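Local coordinates for protein GCN5-related N-acetyltransferase (Kribbella flavida, PDB 4MY0) that probably transfers an acetyl group from acetyl-CoA to amino groups of substrates, perhaps of aminoglycosides, at residues Q73-R78 / W280-L285; R78-A83 / G115-A120. All blocks are in the same frame, centred on the assembly; numbering follows the deposited sequence.

Interaction 1. Residues Q73-R78 / W280-L285; sequences QWWGGR and WMLRLL
Gln73 and Trp75 meet Trp280 and Leu282 through the ends of their side chains. The strand axes stay 12.3 Å apart and run at 77° to each other, so side chains alone bridge the gap. The tight part centres on the six-membered ring of Trp280. Gln73 NE2 sits over one face of it, 3.5 Å from Trp280 CH2, with amide and ring planes 49° apart. Trp75 reaches the same ring at its edge, with Trp75 CZ2 3.7 Å from Trp280 CH2. Trp280 CG lies between its backbone N and carbonyl carbon (chi1 44°), and from there the ring points at both partners. The Gln73 amide is gripped at both ends. Gln73 OE1 takes a bond from Trp75 NE1 at 2.8 Å, from above the carbonyl plane, and Gln73 NE2 bonds Gly186 O. This should fix the amide rotation. Across this contact Leu282 is held less closely: Leu282 CD2 lies 3.9 Å from Trp75 CZ2, and Leu282 CD1 4.1 Å from Gln73 OE1. Tyr352 packs edge-to-face with Trp75 and also touches Leu282. By contrast, the type I' turn from Trp75 to Arg78 leads to a more open side, where Gly76 and Gly77 are partly exposed and Arg78 is exposed. The arrangement is a buried junction between two GNAT regions, as in Eis-type acetyltransferases, which add a sterol carrier protein-like domain.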
ATOM      1  N   GLN C  73     -15.516   4.021  37.521  1.00 24.81           N
ATOM      2  CA  GLN C  73     -16.106   3.761  36.209  1.00 23.42           C
ATOM      3  C   GLN C  73     -17.593   4.059  36.261  1.00 28.24           C
ATOM      4  O   GLN C  73     -18.287   3.687  37.214  1.00 24.59           O
ATOM      5  CB  GLN C  73     -15.847   2.327  35.737  1.00 22.34           C
ATOM      6  CG  GLN C  73     -16.097   2.133  34.236  1.00 26.47           C
ATOM      7  CD  GLN C  73     -15.898   0.700  33.790  1.00 28.11           C
ATOM      8  OE1 GLN C  73     -16.078  -0.231  34.572  1.00 28.65           O
ATOM      9  NE2 GLN C  73     -15.520   0.517  32.528  1.00 24.65           N
ATOM     10  N   TRP C  74     -18.078   4.765  35.250  1.00 24.59           N
ATOM     11  CA  TRP C  74     -19.491   5.119  35.212  1.00 29.18           C
ATOM     12  C   TRP C  74     -20.309   3.876  34.896  1.00 29.33           C
ATOM     13  O   TRP C  74     -19.961   3.117  33.990  1.00 26.01           O
ATOM     14  CB  TRP C  74     -19.732   6.179  34.139  1.00 26.13           C
ATOM     15  CG  TRP C  74     -19.267   7.561  34.532  1.00 27.05           C
ATOM     16  CD1 TRP C  74     -18.069   8.151  34.230  1.00 27.01           C
ATOM     17  CD2 TRP C  74     -20.010   8.523  35.291  1.00 28.34           C
ATOM     18  NE1 TRP C  74     -18.027   9.423  34.756  1.00 28.24           N
ATOM     19  CE2 TRP C  74     -19.206   9.677  35.411  1.00 29.06           C
ATOM     20  CE3 TRP C  74     -21.277   8.518  35.883  1.00 29.07           C
ATOM     21  CZ2 TRP C  74     -19.627  10.814  36.104  1.00 30.49           C
ATOM     22  CZ3 TRP C  74     -21.701   9.651  36.561  1.00 30.44           C
ATOM     23  CH2 TRP C  74     -20.878  10.784  36.668  1.00 31.14           C
ATOM     24  N   TRP C  75     -21.380   3.657  35.656  1.00 25.70           N
ATOM     25  CA  TRP C  75     -22.346   2.620  35.307  1.00 27.43           C
ATOM     26  C   TRP C  75     -23.755   3.115  35.579  1.00 28.78           C
ATOM     27  O   TRP C  75     -24.119   3.402  36.738  1.00 27.99           O
ATOM     28  CB  TRP C  75     -22.052   1.311  36.048  1.00 26.58           C
ATOM     29  CG  TRP C  75     -20.870   0.579  35.459  1.00 26.72           C
ATOM     30  CD1 TRP C  75     -19.605   0.508  35.980  1.00 23.31           C
ATOM     31  CD2 TRP C  75     -20.839  -0.156  34.227  1.00 23.72           C
ATOM     32  NE1 TRP C  75     -18.798  -0.242  35.155  1.00 23.65           N
ATOM     33  CE2 TRP C  75     -19.529  -0.656  34.067  1.00 24.31           C
ATOM     34  CE3 TRP C  75     -21.792  -0.445  33.246  1.00 23.76           C
ATOM     35  CZ2 TRP C  75     -19.148  -1.431  32.964  1.00 21.76           C
ATOM     36  CZ3 TRP C  75     -21.407  -1.210  32.139  1.00 23.17           C
ATOM     37  CH2 TRP C  75     -20.102  -1.694  32.013  1.00 25.64           C
ATOM     38  N   GLY C  76     -24.535   3.241  34.502  1.00 27.32           N
ATOM     39  CA  GLY C  76     -25.871   3.815  34.580  1.00 28.63           C
ATOM     40  C   GLY C  76     -25.878   5.178  35.234  1.00 29.47           C
ATOM     41  O   GLY C  76     -26.769   5.493  36.026  1.00 30.50           O
ATOM     42  N   GLY C  77     -24.879   6.001  34.926  1.00 29.58           N
ATOM     43  CA  GLY C  77     -24.860   7.356  35.454  1.00 31.47           C
ATOM     44  C   GLY C  77     -24.432   7.497  36.912  1.00 31.39           C
ATOM     45  O   GLY C  77     -24.632   8.549  37.515  1.00 31.45           O
ATOM     46  N   ARG C  78     -23.837   6.448  37.480  1.00 30.85           N
ATOM     47  CA  ARG C  78     -23.192   6.565  38.791  1.00 33.00           C
ATOM     48  C   ARG C  78     -21.730   6.087  38.741  1.00 30.93           C
ATOM     49  O   ARG C  78     -21.369   5.245  37.911  1.00 27.33           O
ATOM     50  CB  ARG C  78     -23.985   5.814  39.867  1.00 32.79           C
ATOM     51  CG  ARG C  78     -25.388   6.375  40.109  1.00 38.06           C
ATOM     52  CD  ARG C  78     -25.766   6.345  41.592  1.00 43.72           C
ATOM     53  NE  ARG C  78     -26.062   5.000  42.069  1.00 46.45           N
ATOM     54  CZ  ARG C  78     -25.746   4.538  43.280  1.00 45.79           C
ATOM     55  NH1 ARG C  78     -25.102   5.303  44.153  1.00 43.99           N
ATOM     56  NH2 ARG C  78     -26.061   3.296  43.616  1.00 44.89           N
ATOM     57  N   TRP C 280     -13.084  -3.936  25.739  1.00 21.30           N
ATOM     58  CA  TRP C 280     -12.443  -4.127  27.031  1.00 20.73           C
ATOM     59  C   TRP C 280     -13.246  -5.101  27.882  1.00 21.88           C
ATOM     60  O   TRP C 280     -14.451  -5.272  27.672  1.00 22.16           O
ATOM     61  CB  TRP C 280     -12.253  -2.786  27.756  1.00 20.13           C
ATOM     62  CG  TRP C 280     -13.447  -1.886  27.697  1.00 20.79           C
ATOM     63  CD1 TRP C 280     -13.672  -0.894  26.794  1.00 20.45           C
ATOM     64  CD2 TRP C 280     -14.567  -1.878  28.598  1.00 20.52           C
ATOM     65  NE1 TRP C 280     -14.869  -0.267  27.071  1.00 21.90           N
ATOM     66  CE2 TRP C 280     -15.433  -0.851  28.179  1.00 22.52           C
ATOM     67  CE3 TRP C 280     -14.907  -2.626  29.733  1.00 18.68           C
ATOM     68  CZ2 TRP C 280     -16.645  -0.564  28.846  1.00 22.01           C
ATOM     69  CZ3 TRP C 280     -16.105  -2.340  30.401  1.00 20.34           C
ATOM     70  CH2 TRP C 280     -16.958  -1.323  29.953  1.00 20.78           C
HETATM   71  N   MSE C 281     -12.577  -5.741  28.837  1.00 20.26           N
HETATM   72  CA  MSE C 281     -13.227  -6.751  29.665  1.00 19.52           C
HETATM   73  C   MSE C 281     -13.538  -6.234  31.050  1.00 22.28           C
HETATM   74  O   MSE C 281     -12.924  -5.271  31.503  1.00 19.96           O
HETATM   75  CB  MSE C 281     -12.363  -7.995  29.781  1.00 18.40           C
HETATM   76  CG  MSE C 281     -12.351  -8.818  28.509  1.00 24.00           C
HETATM   77 SE   MSE C 281     -11.325 -10.450  28.785  0.68 28.09          SE
HETATM   78  CE  MSE C 281     -11.898 -11.377  27.168  1.00 39.18           C
ATOM     79  N   LEU C 282     -14.486  -6.902  31.709  1.00 21.89           N
ATOM     80  CA  LEU C 282     -14.970  -6.514  33.027  1.00 22.26           C
ATOM     81  C   LEU C 282     -15.040  -7.749  33.912  1.00 22.20           C
ATOM     82  O   LEU C 282     -15.328  -8.846  33.422  1.00 20.01           O
ATOM     83  CB  LEU C 282     -16.379  -5.937  32.895  1.00 19.83           C
ATOM     84  CG  LEU C 282     -17.063  -5.498  34.183  1.00 24.47           C
ATOM     85  CD1 LEU C 282     -16.304  -4.313  34.765  1.00 28.45           C
ATOM     86  CD2 LEU C 282     -18.524  -5.137  33.917  1.00 22.44           C
ATOM     87  N   ARG C 283     -14.769  -7.584  35.203  1.00 19.12           N
ATOM     88  CA  ARG C 283     -15.056  -8.640  36.175  1.00 22.23           C
ATOM     89  C   ARG C 283     -15.657  -8.047  37.453  1.00 22.30           C
ATOM     90  O   ARG C 283     -15.208  -6.995  37.908  1.00 22.17           O
ATOM     91  CB  ARG C 283     -13.785  -9.416  36.534  1.00 20.48           C
ATOM     92  CG  ARG C 283     -14.069 -10.712  37.296  1.00 21.13           C
ATOM     93  CD  ARG C 283     -12.885 -11.167  38.165  1.00 22.01           C
ATOM     94  NE  ARG C 283     -12.913 -12.619  38.373  1.00 26.35           N
ATOM     95  CZ  ARG C 283     -13.754 -13.248  39.195  1.00 30.15           C
ATOM     96  NH1 ARG C 283     -14.652 -12.562  39.898  1.00 28.49           N
ATOM     97  NH2 ARG C 283     -13.708 -14.571  39.311  1.00 28.68           N
ATOM     98  N   LEU C 284     -16.664  -8.703  38.030  1.00 21.58           N
ATOM     99  CA  LEU C 284     -17.144  -8.296  39.354  1.00 23.42           C
ATOM    100  C   LEU C 284     -16.300  -8.967  40.455  1.00 23.65           C
ATOM    101  O   LEU C 284     -16.091 -10.185  40.435  1.00 23.90           O
ATOM    102  CB  LEU C 284     -18.625  -8.634  39.558  1.00 21.97           C
ATOM    103  CG  LEU C 284     -19.727  -8.102  38.634  1.00 29.68           C
ATOM    104  CD1 LEU C 284     -20.966  -7.759  39.438  1.00 26.97           C
ATOM    105  CD2 LEU C 284     -19.306  -6.931  37.750  1.00 25.52           C
ATOM    106  N   LEU C 285     -15.809  -8.175  41.403  1.00 21.38           N
ATOM    107  CA  LEU C 285     -15.050  -8.709  42.538  1.00 26.39           C
ATOM    108  C   LEU C 285     -15.884  -8.808  43.819  1.00 30.00           C
ATOM    109  O   LEU C 285     -15.615  -9.655  44.680  1.00 33.55           O
ATOM    110  CB  LEU C 285     -13.826  -7.838  42.821  1.00 28.44           C
ATOM    111  CG  LEU C 285     -12.909  -7.514  41.649  1.00 30.95           C
ATOM    112  CD1 LEU C 285     -11.760  -6.644  42.121  1.00 28.99           C
ATOM    113  CD2 LEU C 285     -12.404  -8.800  41.033  1.00 31.83           C
TER

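Interaction 2. Residues R78-A83 / G115-A120; sequences RRVPMA and GMPISA
Ala83 pairs with Ser119 where strands 78-83 and 118-120 come together in parallel. The axes approach to 4.5 Å but diverge by 51°, so the close pairing is short. Ala83 N donates to Ile118 O at 2.9 Å, and Ala120 N donates to Ala83 O at 3.1 Å. Ala83 O takes a second bond, from Ser119 OG at 2.8 Å, in the carbonyl plane. Ser119 OG lies anti to its own backbone N (chi1 174°), which turns it toward that oxygen, and it also bonds Tyr134 OH. An alanine here would probably leave the Ala83 carbonyl without its in-plane donor and cost Tyr134 OH this bond. On the face with Met82, Ile118 lies crosswise to the Met82 side chain, with Ile118 CG1 3.6 Å from Met82 CG. The selenomethionine chain of Met82 then bends, and Met82 SE rests 3.8 Å from Ala120 CB. On the face with Ala83, the extended chain of Met116, also a selenomethionine, puts Met116 SE 3.7 Å from Ala83 CB. Nearer the start of the strand, Val80 CG1 packs against Pro117 CG at 3.8 Å. The two strands belong to a beta-alpha-beta unit whose helix 99-113 ends in a Schellman motif with Gly115 at C-prime. Strand 61-75 borders strand 78-90, strand 274-284 borders strand 118-121, and helix 287-293 packs on Val80, Pro117 and Ile118.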
ATOM      1  N   ARG C  78     -23.837   6.448  37.480  1.00 30.85           N
ATOM      2  CA  ARG C  78     -23.192   6.565  38.791  1.00 33.00           C
ATOM      3  C   ARG C  78     -21.730   6.087  38.741  1.00 30.93           C
ATOM      4  O   ARG C  78     -21.369   5.245  37.911  1.00 27.33           O
ATOM      5  CB  ARG C  78     -23.985   5.814  39.867  1.00 32.79           C
ATOM      6  CG  ARG C  78     -25.388   6.375  40.109  1.00 38.06           C
ATOM      7  CD  ARG C  78     -25.766   6.345  41.592  1.00 43.72           C
ATOM      8  NE  ARG C  78     -26.062   5.000  42.069  1.00 46.45           N
ATOM      9  CZ  ARG C  78     -25.746   4.538  43.280  1.00 45.79           C
ATOM     10  NH1 ARG C  78     -25.102   5.303  44.153  1.00 43.99           N
ATOM     11  NH2 ARG C  78     -26.061   3.296  43.616  1.00 44.89           N
ATOM     12  N   ARG C  79     -20.891   6.623  39.626  1.00 30.37           N
ATOM     13  CA  ARG C  79     -19.466   6.266  39.644  1.00 33.03           C
ATOM     14  C   ARG C  79     -19.207   5.049  40.520  1.00 27.34           C
ATOM     15  O   ARG C  79     -19.611   5.021  41.676  1.00 28.18           O
ATOM     16  CB  ARG C  79     -18.616   7.431  40.166  1.00 32.99           C
ATOM     17  CG  ARG C  79     -18.691   8.716  39.341  1.00 35.40           C
ATOM     18  CD  ARG C  79     -17.956   9.821  40.086  1.00 37.47           C
ATOM     19  NE  ARG C  79     -18.121  11.126  39.469  1.00 41.56           N
ATOM     20  CZ  ARG C  79     -19.185  11.905  39.644  1.00 46.18           C
ATOM     21  NH1 ARG C  79     -20.193  11.498  40.410  1.00 45.11           N
ATOM     22  NH2 ARG C  79     -19.249  13.087  39.039  1.00 47.08           N
ATOM     23  N   VAL C  80     -18.526   4.051  39.974  1.00 26.14           N
ATOM     24  CA  VAL C  80     -18.223   2.837  40.720  1.00 25.75           C
ATOM     25  C   VAL C  80     -16.706   2.674  40.790  1.00 25.44           C
ATOM     26  O   VAL C  80     -16.038   2.708  39.751  1.00 24.28           O
ATOM     27  CB  VAL C  80     -18.824   1.598  40.017  1.00 27.27           C
ATOM     28  CG1 VAL C  80     -18.679   0.348  40.892  1.00 24.99           C
ATOM     29  CG2 VAL C  80     -20.295   1.848  39.638  1.00 25.71           C
ATOM     30  N   PRO C  81     -16.155   2.515  42.013  1.00 27.12           N
ATOM     31  CA  PRO C  81     -14.697   2.329  42.137  1.00 28.29           C
ATOM     32  C   PRO C  81     -14.264   1.113  41.318  1.00 30.67           C
ATOM     33  O   PRO C  81     -14.988   0.110  41.292  1.00 28.81           O
ATOM     34  CB  PRO C  81     -14.491   2.080  43.634  1.00 29.38           C
ATOM     35  CG  PRO C  81     -15.714   2.753  44.314  1.00 27.77           C
ATOM     36  CD  PRO C  81     -16.843   2.494  43.321  1.00 26.75           C
HETATM   37  N   MSE C  82     -13.131   1.205  40.631  1.00 23.13           N
HETATM   38  CA  MSE C  82     -12.787   0.177  39.666  1.00 22.00           C
HETATM   39  C   MSE C  82     -11.289  -0.065  39.607  1.00 26.16           C
HETATM   40  O   MSE C  82     -10.503   0.882  39.613  1.00 24.70           O
HETATM   41  CB  MSE C  82     -13.317   0.567  38.281  1.00 22.23           C
HETATM   42  CG  MSE C  82     -13.156  -0.535  37.243  1.00 21.91           C
HETATM   43 SE   MSE C  82     -11.533  -0.273  36.187  0.74 28.83          SE
HETATM   44  CE  MSE C  82     -12.353   0.902  34.870  1.00 20.95           C
ATOM     45  N   ALA C  83     -10.887  -1.330  39.555  1.00 24.61           N
ATOM     46  CA  ALA C  83      -9.468  -1.659  39.470  1.00 22.69           C
ATOM     47  C   ALA C  83      -9.067  -1.867  38.013  1.00 21.80           C
ATOM     48  O   ALA C  83      -9.368  -2.908  37.423  1.00 22.07           O
ATOM     49  CB  ALA C  83      -9.166  -2.911  40.273  1.00 21.98           C
ATOM     50  N   GLY C 115     -11.083  -2.445  48.322  1.00 41.81           N
ATOM     51  CA  GLY C 115     -12.467  -2.008  48.245  1.00 39.88           C
ATOM     52  C   GLY C 115     -13.028  -1.754  46.857  1.00 36.82           C
ATOM     53  O   GLY C 115     -14.083  -1.140  46.725  1.00 39.39           O
HETATM   54  N   MSE C 116     -12.352  -2.222  45.815  1.00 33.09           N
HETATM   55  CA  MSE C 116     -12.896  -2.035  44.473  1.00 33.59           C
HETATM   56  C   MSE C 116     -13.800  -3.217  44.097  1.00 30.11           C
HETATM   57  O   MSE C 116     -13.354  -4.364  44.047  1.00 31.34           O
HETATM   58  CB  MSE C 116     -11.772  -1.799  43.446  1.00 32.26           C
HETATM   59  CG  MSE C 116     -10.981  -0.504  43.735  1.00 34.71           C
HETATM   60 SE   MSE C 116      -9.121  -0.595  43.136  0.54 49.59          SE
HETATM   61  CE  MSE C 116      -8.444   1.058  43.939  1.00 95.86           C
ATOM     62  N   PRO C 117     -15.082  -2.935  43.844  1.00 27.63           N
ATOM     63  CA  PRO C 117     -16.042  -4.014  43.572  1.00 29.49           C
ATOM     64  C   PRO C 117     -16.008  -4.516  42.120  1.00 28.65           C
ATOM     65  O   PRO C 117     -16.629  -5.540  41.817  1.00 23.48           O
ATOM     66  CB  PRO C 117     -17.388  -3.355  43.876  1.00 30.75           C
ATOM     67  CG  PRO C 117     -17.167  -1.893  43.504  1.00 34.16           C
ATOM     68  CD  PRO C 117     -15.729  -1.609  43.909  1.00 32.20           C
ATOM     69  N   ILE C 118     -15.298  -3.821  41.232  1.00 23.38           N
ATOM     70  CA  ILE C 118     -15.171  -4.295  39.862  1.00 26.53           C
ATOM     71  C   ILE C 118     -13.768  -4.027  39.324  1.00 26.52           C
ATOM     72  O   ILE C 118     -13.003  -3.238  39.890  1.00 24.36           O
ATOM     73  CB  ILE C 118     -16.173  -3.605  38.902  1.00 29.03           C
ATOM     74  CG1 ILE C 118     -15.940  -2.092  38.895  1.00 30.26           C
ATOM     75  CG2 ILE C 118     -17.629  -3.950  39.256  1.00 29.60           C
ATOM     76  CD1 ILE C 118     -16.826  -1.323  37.899  1.00 31.41           C
ATOM     77  N   SER C 119     -13.448  -4.672  38.212  1.00 23.35           N
ATOM     78  CA  SER C 119     -12.139  -4.532  37.593  1.00 23.24           C
ATOM     79  C   SER C 119     -12.290  -4.595  36.074  1.00 22.02           C
ATOM     80  O   SER C 119     -13.132  -5.333  35.561  1.00 21.33           O
ATOM     81  CB  SER C 119     -11.207  -5.644  38.097  1.00 20.56           C
ATOM     82  OG  SER C 119      -9.967  -5.619  37.420  1.00 23.37           O
ATOM     83  N   ALA C 120     -11.488  -3.812  35.353  1.00 21.48           N
ATOM     84  CA  ALA C 120     -11.519  -3.841  33.895  1.00 21.41           C
ATOM     85  C   ALA C 120     -10.102  -3.805  33.313  1.00 20.77           C
ATOM     86  O   ALA C 120      -9.150  -3.391  33.986  1.00 20.22           O
ATOM     87  CB  ALA C 120     -12.382  -2.683  33.328  1.00 18.39           C
TER

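How the interactions relate
The centres of the two contacts lie about 6 Å apart, and Arg78 belongs to both. Interaction 2 is nested along the chain inside the long loop closed by interaction 1. Strands 61-75 and 274-284 flank the parallel pair 78-90 and 118-121. Probable backbone hydrogen bonds join the contacts on either flank: Gln73 N to Val80 O at 2.6 Å, and Leu285 N to Pro117 O at 2.8 Å. Ile118 of interaction 2 also touches Gln73 and Trp75 of interaction 1. Interaction 2 lies within the first GNAT region, while interaction 1 ties that region to the second. The side chain of Trp280 is about 11 Å from the bound coenzyme A ligand.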